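Local coordinates for protein shikimate dehydrogenase (NADP(+)) (Thermotoga maritima, PDB 3U62) that catalyses the reversible NADPH-linked reduction of 3-dehydroshikimate to shikimate, the fourth of seven steps on the route to chorismate and so to the aromatic amino acids, at residues A[6-11]-A[37-42]; A[133-138]-A[150-155]; A[69-74]-A[87-92]; A[163-168]-A[189-194]. One frame throughout, in Å; residues are numbered along the deposited sequence.

Contact 1 of 4, residues A[6-11]-A[37-42]; sequences IGYPVR and IPPESF
Where the neighbouring parallel strands 2-7 and 31-36 run out at their C-terminal ends, Gly7 and Ile37 keep the two segments joined by one backbone bond. Ile37 N donates to Gly7 O over 3.0 Å; an N-H...O angle of 140° marks the bond as bent, and the donor is tilted from the carbonyl plane. Beyond it side chains take over. Tyr8 has CG anti to its backbone N (chi1 -163°), and its ring lies against residues Ile37 to Pro39. Pro38 CA sits over one face, 3.8 Å from the centroid of the Tyr8 ring and 14° off the ring normal, the geometry of a CH-pi contact. On the same proline, Pro38 CB approaches Tyr8 CE1 to 3.9 Å. Pro39 CD reaches Tyr8 CD2 at 3.8 Å, the two side chains crossing at about a right angle.

The pair belongs to the mixed sheet of the substrate-binding domain, in which strand 31-36 is outermost and strand 2-7 is bonded on its other side through Ile6 to Asn57 and Thr59. Thr59 is a predicted shikimate ligand, and its side chain lies about 4 Å from Gly7.

Toward the strand, the contact is apolar and buried. Ile6 splits its branches between two partners: CG2 meets Ile37 CD1 at 4.2 Å, while Ile6 CD1 comes in plane to the edge of the Phe42 ring, 4.0 Å from Phe42 CE1. The Phe42 ring also meets His62, and Glu36 binds both Val10 N and the Arg11 guanidinium.

Contact 2 of 4, residues A[133-138]-A[150-155]; sequences KDIWVV and FPVKIF
Trp136 and Phe155 form an edge-to-face aromatic pair on one face of a parallel strand pair: the Phe155 edge points at the Trp136 face, with the planes at 77° and the centroid of the five-membered ring 5.7 Å from that of Phe155. Read outward along the tryptophan, CB of Trp136 touches Phe155 CE1 at 3.7 Å, near the plane of the phenyl ring. Trp136 CG lies beside the backbone N (chi1 -55°) and meets the same CE1. Next, Trp136 CD1 packs 3.9 Å from Lys153 CB, and NE1 runs past Lys153 CD, the two side chains lying side by side and pointing the same way. The indole N-H makes a weak hydrogen bond, Trp136 NE1 to Asp134 OD1 at 2.9 Å, bent to 122°. At the far end of the indole, Trp136 CZ3 and CH2 lie against the backbone oxygens of Val163 and Lys166. An alanine in place of Trp136 would probably leave the Phe155 edge without the ring it faces and Asp134 OD1 without its indole donor.

The backbones run parallel: Lys153 N donates to Ile135 O at 3.1 Å, Val137 N to Lys153 O, and Phe155 N to Val137 O at 2.7 Å. On the other face Val137 CG2 meets Val152 CG2 at 3.8 Å. Just ahead of the paired strands a water accepts from Ile135 N and lies close to Lys133 O and Pro151 O.

The strands belong to a beta-alpha-beta unit of the Rossmann-type domain, with helix 142-146 between them. Ile135 and Val137 face helix 118-129, Val138 and Phe155 face helix 160-165, and strand 111-114 flanks strand 135-139.

Contact 3 of 4, residues A[69-74]-A[87-92]; sequences YVEPSE and RGKGYN
Glu71 and Gly88 open a short parallel strand pair at the margin of the mixed sheet, strand 71-72 being its outermost strand and strand 89-91 its neighbour. Three backbone bonds set the register. Glu71 N donates to Gly88 O at 2.8 Å in the carbonyl plane; Gly90 N returns a nearly straight bond to Glu71 O (175°), from well above that carbonyl plane; Ser73 N donates to Gly90 O at 2.8 Å. A water donates to both Glu71 O and Gly90 O.

Side chains close over this ladder. Val70 CG2 lies 3.9 Å from Gly90 CA, and a beta carbon on Gly90 would clash with it. An alanine at Val70 would probably open a gap over Gly90 CA, where CG2 now packs, and thin the packing against Leu50 of helix 42-52. On the opposite face Glu71 and Lys89 run side by side to a salt bridge, OE2 of Glu71 to NZ of Lys89 at 3.0 Å, weak as a hydrogen bond; the bend at chi2 (-67°) places Lys89 CD beside Glu71, 3.7 Å from Glu71 OE2.

Further out, Ser73 is the N-cap of helix 74-79, whose first residue, Glu74, is a predicted NADP(+) ligand. Ser73 CB rests 3.9 Å from Tyr91 CD2, while Ser73 OG bonds Asp75 OD1 and, weakly, Ala76 N.

Contact 4 of 4, residues A[163-168]-A[189-194]; sequences VVKKAK and SLKNLS
Val164 and Leu193 carry the tight, buried part of this contact between two helix ends, their side chains crossing at about a right angle. Val164 CG1 is anti to the backbone N (chi1 169°) and fills two roles, touching Leu193 CD1 at 3.8 Å and Ser189 O at 3.5 Å. A water sits between Val164 O and Ser189 O, at 2.9 and 2.8 Å. The other methyl of the leucine, Leu193 CD2, packs 3.5 Å from Ala167 O. Just beyond, Ser194 N donates to Lys168 O at 2.7 Å, in the carbonyl plane and with an N-H...O angle of 155°. Ser189 is buried too: its OG lies 3.6 Å from Lys165 CB, and Asp161 and Ser186 hold that hydroxyl by hydrogen bonds.

The lysine side is looser and exposed. Lys165 NZ and Lys191 NZ stand 4.9 Å apart, a repulsion probably eased by Asp188, which forms a salt bridge with Lys165 and a long, weak ion pair with Lys191.

Helices 160-165 and 187-190 thus meet over Leu170 of strand 169-172, which Val164, Leu190 and Leu193 all touch, and the Ser194-Lys168 bond falls just before the adjacent parallel strands 169-172 and 195-198 begin.

Along the chain the order is contact 1, contact 3, contact 2, contact 4, the first two in one domain and the last two in the other. Contacts 1 and 3 belong to the mixed sheet of the substrate-binding domain, at its two opposite margins, their centres 19 Å apart; Phe42 of one packs on Tyr69 of the other. Contacts 2 and 4 lie in the Rossmann-type NADP domain, 15 Å between centres, and touch where Trp136 and Val138 meet Val163 of helix 160-165. Across the domains the pairs are remote: contacts 3 and 4 are 37 Å apart by centres, while contacts 2 and 3 approach to about 9 Å between nearest atoms. In this family substrate and cofactor meet in the cleft between these domains.

Contact 1 of 4, residues A[6-11]-A[37-42]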
loop_
_atom_site.group_PDB
_atom_site.type_symbol
_atom_site.label_atom_id
_atom_site.label_comp_id
_atom_site.label_asym_id
_atom_site.label_seq_id
_atom_site.Cartn_x
_atom_site.Cartn_y
_atom_site.Cartn_z
ATOM N N ILE A 6 -7.446 11.294 1.105
ATOM C CA ILE A 6 -7.846 11.469 2.496
ATOM C C ILE A 6 -7.025 10.547 3.393
ATOM O O ILE A 6 -6.636 9.448 2.984
ATOM C CB ILE A 6 -9.383 11.273 2.710
ATOM C CG1 ILE A 6 -9.813 9.818 2.452
ATOM C CG2 ILE A 6 -10.184 12.218 1.803
ATOM C CD1 ILE A 6 -9.886 8.960 3.726
ATOM N N GLY A 7 -6.754 11.010 4.608
ATOM C CA GLY A 7 -5.940 10.258 5.554
ATOM C C GLY A 7 -5.494 11.111 6.723
ATOM O O GLY A 7 -5.962 12.243 6.893
ATOM N N TYR A 8 -4.593 10.554 7.530
ATOM C CA TYR A 8 -4.088 11.213 8.728
ATOM C C TYR A 8 -2.828 10.494 9.201
ATOM O O TYR A 8 -2.920 9.457 9.862
ATOM C CB TYR A 8 -5.150 11.186 9.826
ATOM C CG TYR A 8 -4.912 12.154 10.951
ATOM C CD1 TYR A 8 -5.097 13.525 10.764
ATOM C CD2 TYR A 8 -4.523 11.704 12.210
ATOM C CE1 TYR A 8 -4.888 14.423 11.795
ATOM C CE2 TYR A 8 -4.312 12.594 13.251
ATOM C CZ TYR A 8 -4.498 13.952 13.036
ATOM O OH TYR A 8 -4.289 14.841 14.064
ATOM N N PRO A 9 -1.641 11.034 8.862
ATOM C CA PRO A 9 -1.407 12.276 8.121
ATOM C C PRO A 9 -1.504 12.107 6.602
ATOM O O PRO A 9 -1.425 10.983 6.096
ATOM C CB PRO A 9 0.028 12.634 8.507
ATOM C CG PRO A 9 0.689 11.318 8.717
ATOM C CD PRO A 9 -0.372 10.381 9.241
ATOM N N VAL A 10 -1.665 13.223 5.892
ATOM C CA VAL A 10 -1.701 13.201 4.433
ATOM C C VAL A 10 -1.152 14.483 3.786
ATOM O O VAL A 10 -0.992 14.545 2.565
ATOM C CB VAL A 10 -3.125 12.857 3.906
ATOM C CG1 VAL A 10 -3.970 14.114 3.686
ATOM C CG2 VAL A 10 -3.029 12.021 2.630
ATOM N N ARG A 11 -0.848 15.489 4.602
ATOM C CA ARG A 11 -0.393 16.784 4.084
ATOM C C ARG A 11 0.916 16.717 3.278
ATOM O O ARG A 11 1.161 17.568 2.424
ATOM C CB ARG A 11 -0.296 17.822 5.210
ATOM C CG ARG A 11 0.820 17.571 6.204
ATOM C CD ARG A 11 0.523 18.197 7.552
ATOM N NE ARG A 11 1.623 17.968 8.486
ATOM C CZ ARG A 11 1.795 16.855 9.196
ATOM N NH1 ARG A 11 0.935 15.849 9.098
ATOM N NH2 ARG A 11 2.833 16.749 10.014
ATOM N N ILE A 37 -7.912 14.352 7.666
ATOM C CA ILE A 37 -9.044 14.200 8.576
ATOM C C ILE A 37 -8.652 13.311 9.754
ATOM O O ILE A 37 -8.264 12.160 9.555
ATOM C CB ILE A 37 -10.266 13.576 7.848
ATOM C CG1 ILE A 37 -10.579 14.349 6.561
ATOM C CG2 ILE A 37 -11.483 13.544 8.777
ATOM C CD1 ILE A 37 -11.430 13.587 5.553
ATOM N N PRO A 38 -8.732 13.849 10.986
ATOM C CA PRO A 38 -8.475 13.007 12.153
ATOM C C PRO A 38 -9.579 11.960 12.341
ATOM O O PRO A 38 -10.733 12.223 11.985
ATOM C CB PRO A 38 -8.464 14.006 13.315
ATOM C CG PRO A 38 -9.256 15.168 12.837
ATOM C CD PRO A 38 -9.011 15.248 11.363
ATOM N N PRO A 39 -9.228 10.775 12.886
ATOM C CA PRO A 39 -10.190 9.687 13.094
ATOM C C PRO A 39 -11.454 10.122 13.837
ATOM O O PRO A 39 -12.551 9.667 13.502
ATOM C CB PRO A 39 -9.401 8.685 13.942
ATOM C CG PRO A 39 -7.990 8.909 13.557
ATOM C CD PRO A 39 -7.864 10.380 13.287
ATOM N N GLU A 40 -11.296 11.003 14.823
ATOM C CA GLU A 40 -12.412 11.493 15.633
ATOM C C GLU A 40 -13.397 12.374 14.854
ATOM O O GLU A 40 -14.544 12.554 15.281
ATOM C CB GLU A 40 -11.904 12.214 16.891
ATOM C CG GLU A 40 -11.077 13.485 16.639
ATOM C CD GLU A 40 -9.576 13.234 16.516
ATOM O OE1 GLU A 40 -9.163 12.094 16.202
ATOM O OE2 GLU A 40 -8.802 14.191 16.730
ATOM N N SER A 41 -12.951 12.918 13.724
ATOM C CA SER A 41 -13.786 13.793 12.902
ATOM C C SER A 41 -14.309 13.112 11.640
ATOM O O SER A 41 -15.085 13.709 10.889
ATOM C CB SER A 41 -13.012 15.058 12.521
ATOM O OG SER A 41 -12.588 15.766 13.672
ATOM N N PHE A 42 -13.902 11.863 11.417
ATOM C CA PHE A 42 -14.181 11.170 10.157
ATOM C C PHE A 42 -15.664 11.046 9.802
ATOM O O PHE A 42 -16.054 11.390 8.686
ATOM C CB PHE A 42 -13.517 9.790 10.124
ATOM C CG PHE A 42 -13.575 9.122 8.777
ATOM C CD1 PHE A 42 -12.571 9.334 7.837
ATOM C CD2 PHE A 42 -14.636 8.280 8.444
ATOM C CE1 PHE A 42 -12.620 8.719 6.587
ATOM C CE2 PHE A 42 -14.693 7.661 7.198
ATOM C CZ PHE A 42 -13.683 7.880 6.269
#

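Contact 2 of 4, residues A[133-138]-A[150-155]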
loop_
_atom_site.group_PDB
_atom_site.type_symbol
_atom_site.label_atom_id
_atom_site.label_comp_id
_atom_site.label_asym_id
_atom_site.label_seq_id
_atom_site.Cartn_x
_atom_site.Cartn_y
_atom_site.Cartn_z
ATOM N N LYS A 133 1.769 -19.681 -0.684
ATOM C CA LYS A 133 1.051 -20.489 0.301
ATOM C C LYS A 133 1.475 -20.213 1.742
ATOM O O LYS A 133 0.629 -20.078 2.629
ATOM C CB LYS A 133 1.225 -21.979 -0.007
ATOM C CG LYS A 133 0.517 -22.459 -1.269
ATOM C CD LYS A 133 0.800 -23.934 -1.535
ATOM C CE LYS A 133 0.063 -24.834 -0.550
ATOM N NZ LYS A 133 0.697 -26.175 -0.442
ATOM N N ASP A 134 2.784 -20.131 1.967
ATOM C CA ASP A 134 3.334 -20.031 3.314
ATOM C C ASP A 134 3.567 -18.571 3.695
ATOM O O ASP A 134 4.624 -18.001 3.406
ATOM C CB ASP A 134 4.634 -20.836 3.404
ATOM C CG ASP A 134 4.901 -21.381 4.797
ATOM O OD1 ASP A 134 4.115 -21.097 5.729
ATOM O OD2 ASP A 134 5.908 -22.100 4.963
ATOM N N ILE A 135 2.565 -17.973 4.336
ATOM C CA ILE A 135 2.612 -16.562 4.711
ATOM C C ILE A 135 2.550 -16.405 6.228
ATOM O O ILE A 135 1.626 -16.901 6.880
ATOM C CB ILE A 135 1.479 -15.741 4.034
ATOM C CG1 ILE A 135 1.529 -15.906 2.511
ATOM C CG2 ILE A 135 1.583 -14.257 4.412
ATOM C CD1 ILE A 135 0.245 -15.528 1.788
ATOM N N TRP A 136 3.549 -15.718 6.775
ATOM C CA TRP A 136 3.642 -15.470 8.207
ATOM C C TRP A 136 3.506 -13.982 8.485
ATOM O O TRP A 136 4.349 -13.182 8.074
ATOM C CB TRP A 136 4.976 -15.975 8.765
ATOM C CG TRP A 136 5.279 -17.423 8.488
ATOM C CD1 TRP A 136 4.378 -18.420 8.221
ATOM C CD2 TRP A 136 6.571 -18.044 8.488
ATOM N NE1 TRP A 136 5.032 -19.612 8.035
ATOM C CE2 TRP A 136 6.377 -19.413 8.196
ATOM C CE3 TRP A 136 7.875 -17.573 8.700
ATOM C CZ2 TRP A 136 7.439 -20.319 8.113
ATOM C CZ3 TRP A 136 8.932 -18.475 8.615
ATOM C CH2 TRP A 136 8.705 -19.833 8.325
ATOM N N VAL A 137 2.434 -13.617 9.178
ATOM C CA VAL A 137 2.198 -12.232 9.558
ATOM C C VAL A 137 2.832 -11.961 10.918
ATOM O O VAL A 137 2.648 -12.728 11.864
ATOM C CB VAL A 137 0.685 -11.896 9.583
ATOM C CG1 VAL A 137 0.438 -10.495 10.134
ATOM C CG2 VAL A 137 0.087 -12.029 8.192
ATOM N N VAL A 138 3.596 -10.875 10.997
ATOM C CA VAL A 138 4.180 -10.417 12.251
ATOM C C VAL A 138 3.653 -9.011 12.508
ATOM O O VAL A 138 3.956 -8.085 11.753
ATOM C CB VAL A 138 5.727 -10.412 12.193
ATOM C CG1 VAL A 138 6.317 -9.935 13.509
ATOM C CG2 VAL A 138 6.253 -11.797 11.854
ATOM N N PHE A 150 -7.424 -14.294 6.610
ATOM C CA PHE A 150 -6.621 -15.000 5.612
ATOM C C PHE A 150 -5.923 -16.233 6.196
ATOM O O PHE A 150 -5.675 -16.288 7.403
ATOM C CB PHE A 150 -5.574 -14.055 5.018
ATOM C CG PHE A 150 -6.151 -12.955 4.171
ATOM C CD1 PHE A 150 -6.142 -11.639 4.622
ATOM C CD2 PHE A 150 -6.694 -13.230 2.919
ATOM C CE1 PHE A 150 -6.670 -10.612 3.840
ATOM C CE2 PHE A 150 -7.225 -12.211 2.130
ATOM C CZ PHE A 150 -7.213 -10.900 2.591
ATOM N N PRO A 151 -5.600 -17.226 5.339
ATOM C CA PRO A 151 -4.901 -18.435 5.788
ATOM C C PRO A 151 -3.413 -18.170 6.035
ATOM O O PRO A 151 -2.555 -18.584 5.249
ATOM C CB PRO A 151 -5.114 -19.416 4.630
ATOM C CG PRO A 151 -5.288 -18.556 3.433
ATOM C CD PRO A 151 -5.942 -17.288 3.903
ATOM N N VAL A 152 -3.133 -17.474 7.132
ATOM C CA VAL A 152 -1.777 -17.085 7.501
ATOM C C VAL A 152 -1.464 -17.554 8.919
ATOM O O VAL A 152 -2.373 -17.885 9.685
ATOM C CB VAL A 152 -1.579 -15.542 7.410
ATOM C CG1 VAL A 152 -1.757 -15.049 5.977
ATOM C CG2 VAL A 152 -2.530 -14.802 8.359
ATOM N N LYS A 153 -0.179 -17.595 9.262
ATOM C CA LYS A 153 0.230 -17.752 10.653
ATOM C C LYS A 153 0.523 -16.366 11.212
ATOM O O LYS A 153 0.986 -15.485 10.481
ATOM C CB LYS A 153 1.452 -18.664 10.770
ATOM C CG LYS A 153 1.167 -20.110 10.389
ATOM C CD LYS A 153 2.362 -21.007 10.637
ATOM C CE LYS A 153 2.041 -22.454 10.285
ATOM N NZ LYS A 153 3.165 -23.376 10.609
ATOM N N ILE A 154 0.241 -16.168 12.496
ATOM C CA ILE A 154 0.374 -14.845 13.108
ATOM C C ILE A 154 1.331 -14.871 14.302
ATOM O O ILE A 154 1.212 -15.713 15.195
ATOM C CB ILE A 154 -1.009 -14.252 13.505
ATOM C CG1 ILE A 154 -1.942 -14.203 12.286
ATOM C CG2 ILE A 154 -0.849 -12.840 14.088
ATOM C CD1 ILE A 154 -3.419 -14.066 12.620
ATOM N N PHE A 155 2.282 -13.937 14.290
ATOM C CA PHE A 155 3.312 -13.825 15.318
ATOM C C PHE A 155 3.390 -12.389 15.830
ATOM O O PHE A 155 2.957 -11.458 15.148
ATOM C CB PHE A 155 4.674 -14.244 14.752
ATOM C CG PHE A 155 4.693 -15.630 14.169
ATOM C CD1 PHE A 155 4.538 -15.825 12.800
ATOM C CD2 PHE A 155 4.866 -16.741 14.989
ATOM C CE1 PHE A 155 4.552 -17.106 12.255
ATOM C CE2 PHE A 155 4.882 -18.027 14.455
ATOM C CZ PHE A 155 4.726 -18.210 13.084
HETATM O O HOH W 1 0.098 -19.396 5.231
#

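Contact 3 of 4, residues A[69-74]-A[87-92]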
loop_
_atom_site.group_PDB
_atom_site.type_symbol
_atom_site.label_atom_id
_atom_site.label_comp_id
_atom_site.label_asym_id
_atom_site.label_seq_id
_atom_site.Cartn_x
_atom_site.Cartn_y
_atom_site.Cartn_z
ATOM N N TYR A 69 -19.132 3.773 4.159
ATOM C CA TYR A 69 -19.730 4.922 3.476
ATOM C C TYR A 69 -19.822 4.767 1.957
ATOM O O TYR A 69 -20.346 5.647 1.270
ATOM C CB TYR A 69 -18.979 6.203 3.851
ATOM C CG TYR A 69 -18.951 6.452 5.342
ATOM C CD1 TYR A 69 -17.930 5.930 6.135
ATOM C CD2 TYR A 69 -19.956 7.193 5.965
ATOM C CE1 TYR A 69 -17.903 6.145 7.507
ATOM C CE2 TYR A 69 -19.938 7.416 7.340
ATOM C CZ TYR A 69 -18.905 6.887 8.103
ATOM O OH TYR A 69 -18.873 7.099 9.461
ATOM N N VAL A 70 -19.321 3.644 1.446
ATOM C CA VAL A 70 -19.364 3.342 0.013
ATOM C C VAL A 70 -19.816 1.898 -0.220
ATOM O O VAL A 70 -20.026 1.147 0.735
ATOM C CB VAL A 70 -17.988 3.589 -0.678
ATOM C CG1 VAL A 70 -17.605 5.067 -0.642
ATOM C CG2 VAL A 70 -16.891 2.718 -0.064
ATOM N N GLU A 71 -19.976 1.523 -1.488
ATOM C CA GLU A 71 -20.265 0.141 -1.858
ATOM C C GLU A 71 -18.972 -0.518 -2.345
ATOM O O GLU A 71 -18.539 -0.275 -3.476
ATOM C CB GLU A 71 -21.354 0.089 -2.935
ATOM C CG GLU A 71 -21.780 -1.316 -3.343
ATOM C CD GLU A 71 -22.824 -1.305 -4.442
ATOM O OE1 GLU A 71 -24.017 -1.104 -4.127
ATOM O OE2 GLU A 71 -22.450 -1.503 -5.620
ATOM N N PRO A 72 -18.342 -1.343 -1.488
ATOM C CA PRO A 72 -17.051 -1.924 -1.850
ATOM C C PRO A 72 -17.158 -3.070 -2.851
ATOM O O PRO A 72 -18.163 -3.788 -2.876
ATOM C CB PRO A 72 -16.510 -2.437 -0.512
ATOM C CG PRO A 72 -17.716 -2.715 0.303
ATOM C CD PRO A 72 -18.767 -1.736 -0.129
ATOM N N SER A 73 -16.117 -3.220 -3.668
ATOM C CA SER A 73 -15.996 -4.350 -4.582
ATOM C C SER A 73 -15.722 -5.628 -3.795
ATOM O O SER A 73 -15.358 -5.573 -2.616
ATOM C CB SER A 73 -14.870 -4.100 -5.588
ATOM O OG SER A 73 -13.617 -3.976 -4.936
ATOM N N GLU A 74 -15.893 -6.772 -4.453
ATOM C CA GLU A 74 -15.690 -8.078 -3.824
ATOM C C GLU A 74 -14.286 -8.230 -3.236
ATOM O O GLU A 74 -14.130 -8.744 -2.126
ATOM C CB GLU A 74 -15.972 -9.201 -4.826
ATOM C CG GLU A 74 -16.056 -10.597 -4.214
ATOM C CD GLU A 74 -16.258 -11.691 -5.252
ATOM O OE1 GLU A 74 -16.098 -11.419 -6.462
ATOM O OE2 GLU A 74 -16.574 -12.833 -4.855
ATOM N N ARG A 87 -17.569 7.744 -7.161
ATOM C CA ARG A 87 -19.022 7.931 -7.184
ATOM C C ARG A 87 -19.798 6.856 -6.422
ATOM O O ARG A 87 -20.663 6.173 -6.977
ATOM C CB ARG A 87 -19.516 8.105 -8.625
ATOM C CG ARG A 87 -18.997 9.391 -9.229
ATOM C CD ARG A 87 -19.313 9.558 -10.694
ATOM N NE ARG A 87 -18.938 10.908 -11.105
ATOM C CZ ARG A 87 -18.663 11.283 -12.349
ATOM N NH1 ARG A 87 -18.714 10.411 -13.350
ATOM N NH2 ARG A 87 -18.332 12.542 -12.591
ATOM N N GLY A 88 -19.460 6.713 -5.142
ATOM C CA GLY A 88 -20.175 5.820 -4.238
ATOM C C GLY A 88 -19.667 4.390 -4.190
ATOM O O GLY A 88 -20.106 3.605 -3.349
ATOM N N LYS A 89 -18.749 4.050 -5.093
ATOM C CA LYS A 89 -18.196 2.697 -5.162
ATOM C C LYS A 89 -16.774 2.671 -4.618
ATOM O O LYS A 89 -15.981 3.575 -4.887
ATOM C CB LYS A 89 -18.212 2.171 -6.604
ATOM C CG LYS A 89 -19.538 2.333 -7.346
ATOM C CD LYS A 89 -20.646 1.467 -6.756
ATOM C CE LYS A 89 -21.974 1.771 -7.428
ATOM N NZ LYS A 89 -23.120 1.218 -6.653
ATOM N N GLY A 90 -16.460 1.627 -3.853
ATOM C CA GLY A 90 -15.137 1.466 -3.260
ATOM C C GLY A 90 -14.347 0.335 -3.891
ATOM O O GLY A 90 -14.894 -0.729 -4.188
ATOM N N TYR A 91 -13.053 0.575 -4.091
ATOM C CA TYR A 91 -12.167 -0.388 -4.733
ATOM C C TYR A 91 -10.865 -0.504 -3.962
ATOM O O TYR A 91 -10.528 0.372 -3.162
ATOM C CB TYR A 91 -11.874 0.049 -6.170
ATOM C CG TYR A 91 -13.118 0.222 -7.003
ATOM C CD1 TYR A 91 -13.665 1.485 -7.224
ATOM C CD2 TYR A 91 -13.763 -0.884 -7.556
ATOM C CE1 TYR A 91 -14.816 1.643 -7.986
ATOM C CE2 TYR A 91 -14.913 -0.740 -8.317
ATOM C CZ TYR A 91 -15.435 0.526 -8.529
ATOM O OH TYR A 91 -16.574 0.673 -9.283
ATOM N N ASN A 92 -10.136 -1.590 -4.198
ATOM C CA ASN A 92 -8.781 -1.701 -3.684
ATOM C C ASN A 92 -7.787 -1.881 -4.821
ATOM O O ASN A 92 -7.808 -2.889 -5.531
ATOM C CB ASN A 92 -8.657 -2.823 -2.651
ATOM C CG ASN A 92 -7.379 -2.724 -1.832
ATOM O OD1 ASN A 92 -7.417 -2.421 -0.640
ATOM N ND2 ASN A 92 -6.241 -2.979 -2.470
HETATM O O HOH W 2 -17.491 -1.274 -5.806
#

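Contact 4 of 4, residues A[163-168]-A[189-194]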
loop_
_atom_site.group_PDB
_atom_site.type_symbol
_atom_site.label_atom_id
_atom_site.label_comp_id
_atom_site.label_asym_id
_atom_site.label_seq_id
_atom_site.Cartn_x
_atom_site.Cartn_y
_atom_site.Cartn_z
ATOM N N VAL A 163 11.591 -15.395 13.078
ATOM C CA VAL A 163 10.762 -15.862 11.964
ATOM C C VAL A 163 11.353 -15.503 10.596
ATOM O O VAL A 163 11.239 -16.284 9.647
ATOM C CB VAL A 163 9.267 -15.414 12.065
ATOM C CG1 VAL A 163 8.618 -15.966 13.334
ATOM C CG2 VAL A 163 9.129 -13.901 11.993
ATOM N N VAL A 164 11.989 -14.334 10.504
ATOM C CA VAL A 164 12.632 -13.898 9.259
ATOM C C VAL A 164 13.808 -14.814 8.900
ATOM O O VAL A 164 14.053 -15.085 7.720
ATOM C CB VAL A 164 13.070 -12.406 9.318
ATOM C CG1 VAL A 164 13.962 -12.036 8.134
ATOM C CG2 VAL A 164 11.852 -11.497 9.348
ATOM N N LYS A 165 14.511 -15.302 9.920
ATOM C CA LYS A 165 15.610 -16.252 9.739
ATOM C C LYS A 165 15.173 -17.508 8.969
ATOM O O LYS A 165 15.961 -18.088 8.219
ATOM C CB LYS A 165 16.208 -16.630 11.101
ATOM C CG LYS A 165 17.382 -17.611 11.064
ATOM C CD LYS A 165 18.627 -17.002 10.432
ATOM C CE LYS A 165 19.751 -18.020 10.353
ATOM N NZ LYS A 165 20.964 -17.466 9.689
ATOM N N LYS A 166 13.913 -17.906 9.149
ATOM C CA LYS A 166 13.358 -19.107 8.513
ATOM C C LYS A 166 12.614 -18.815 7.204
ATOM O O LYS A 166 12.030 -19.718 6.597
ATOM C CB LYS A 166 12.431 -19.842 9.491
ATOM C CG LYS A 166 13.134 -20.431 10.708
ATOM C CD LYS A 166 12.181 -21.248 11.583
ATOM C CE LYS A 166 12.986 -21.927 12.717
ATOM N NZ LYS A 166 12.123 -22.795 13.567
ATOM N N ALA A 167 12.652 -17.555 6.771
ATOM C CA ALA A 167 11.896 -17.109 5.600
ATOM C C ALA A 167 12.791 -16.760 4.414
ATOM O O ALA A 167 14.015 -16.667 4.551
ATOM C CB ALA A 167 11.017 -15.925 5.967
ATOM N N LYS A 168 12.168 -16.563 3.254
ATOM C CA LYS A 168 12.888 -16.192 2.037
ATOM C C LYS A 168 12.486 -14.819 1.496
ATOM O O LYS A 168 13.240 -14.207 0.737
ATOM C CB LYS A 168 12.719 -17.264 0.955
ATOM C CG LYS A 168 13.430 -18.572 1.269
ATOM C CD LYS A 168 13.569 -19.441 0.033
ATOM C CE LYS A 168 14.256 -20.756 0.364
ATOM N NZ LYS A 168 14.565 -21.544 -0.864
ATOM N N SER A 189 19.456 -12.642 10.061
ATOM C CA SER A 189 18.129 -13.038 9.592
ATOM C C SER A 189 17.813 -12.488 8.200
ATOM O O SER A 189 17.164 -13.162 7.395
ATOM C CB SER A 189 17.053 -12.607 10.591
ATOM O OG SER A 189 17.250 -13.228 11.855
ATOM N N LEU A 190 18.280 -11.271 7.922
ATOM C CA LEU A 190 18.023 -10.612 6.642
ATOM C C LEU A 190 18.883 -11.137 5.496
ATOM O O LEU A 190 18.422 -11.194 4.354
ATOM C CB LEU A 190 18.235 -9.098 6.760
ATOM C CG LEU A 190 17.273 -8.253 7.601
ATOM C CD1 LEU A 190 17.863 -6.873 7.842
ATOM C CD2 LEU A 190 15.909 -8.139 6.936
ATOM N N LYS A 191 20.123 -11.514 5.803
ATOM C CA LYS A 191 21.157 -11.736 4.778
ATOM C C LYS A 191 20.795 -12.727 3.674
ATOM O O LYS A 191 21.169 -12.528 2.517
ATOM C CB LYS A 191 22.498 -12.124 5.421
ATOM C CG LYS A 191 22.520 -13.506 6.068
ATOM C CD LYS A 191 23.865 -13.816 6.697
ATOM C CE LYS A 191 23.879 -15.226 7.271
ATOM N NZ LYS A 191 25.153 -15.529 7.985
ATOM N N ASN A 192 20.071 -13.785 4.030
ATOM C CA ASN A 192 19.756 -14.848 3.083
ATOM C C ASN A 192 18.353 -14.771 2.491
ATOM O O ASN A 192 17.918 -15.698 1.801
ATOM C CB ASN A 192 19.988 -16.218 3.723
ATOM C CG ASN A 192 21.463 -16.540 3.883
ATOM O OD1 ASN A 192 22.314 -16.031 3.151
ATOM N ND2 ASN A 192 21.772 -17.404 4.843
ATOM N N LEU A 193 17.648 -13.674 2.756
ATOM C CA LEU A 193 16.388 -13.410 2.073
ATOM C C LEU A 193 16.661 -13.175 0.591
ATOM O O LEU A 193 17.719 -12.655 0.221
ATOM C CB LEU A 193 15.682 -12.188 2.666
ATOM C CG LEU A 193 15.171 -12.245 4.110
ATOM C CD1 LEU A 193 14.781 -10.855 4.578
ATOM C CD2 LEU A 193 13.999 -13.209 4.268
ATOM N N SER A 194 15.709 -13.561 -0.252
ATOM C CA SER A 194 15.799 -13.285 -1.683
ATOM C C SER A 194 15.021 -12.027 -2.067
ATOM O O SER A 194 15.259 -11.446 -3.129
ATOM C CB SER A 194 15.321 -14.487 -2.503
ATOM O OG SER A 194 13.967 -14.812 -2.199
HETATM O O HOH W 3 16.346 -15.438 5.903
#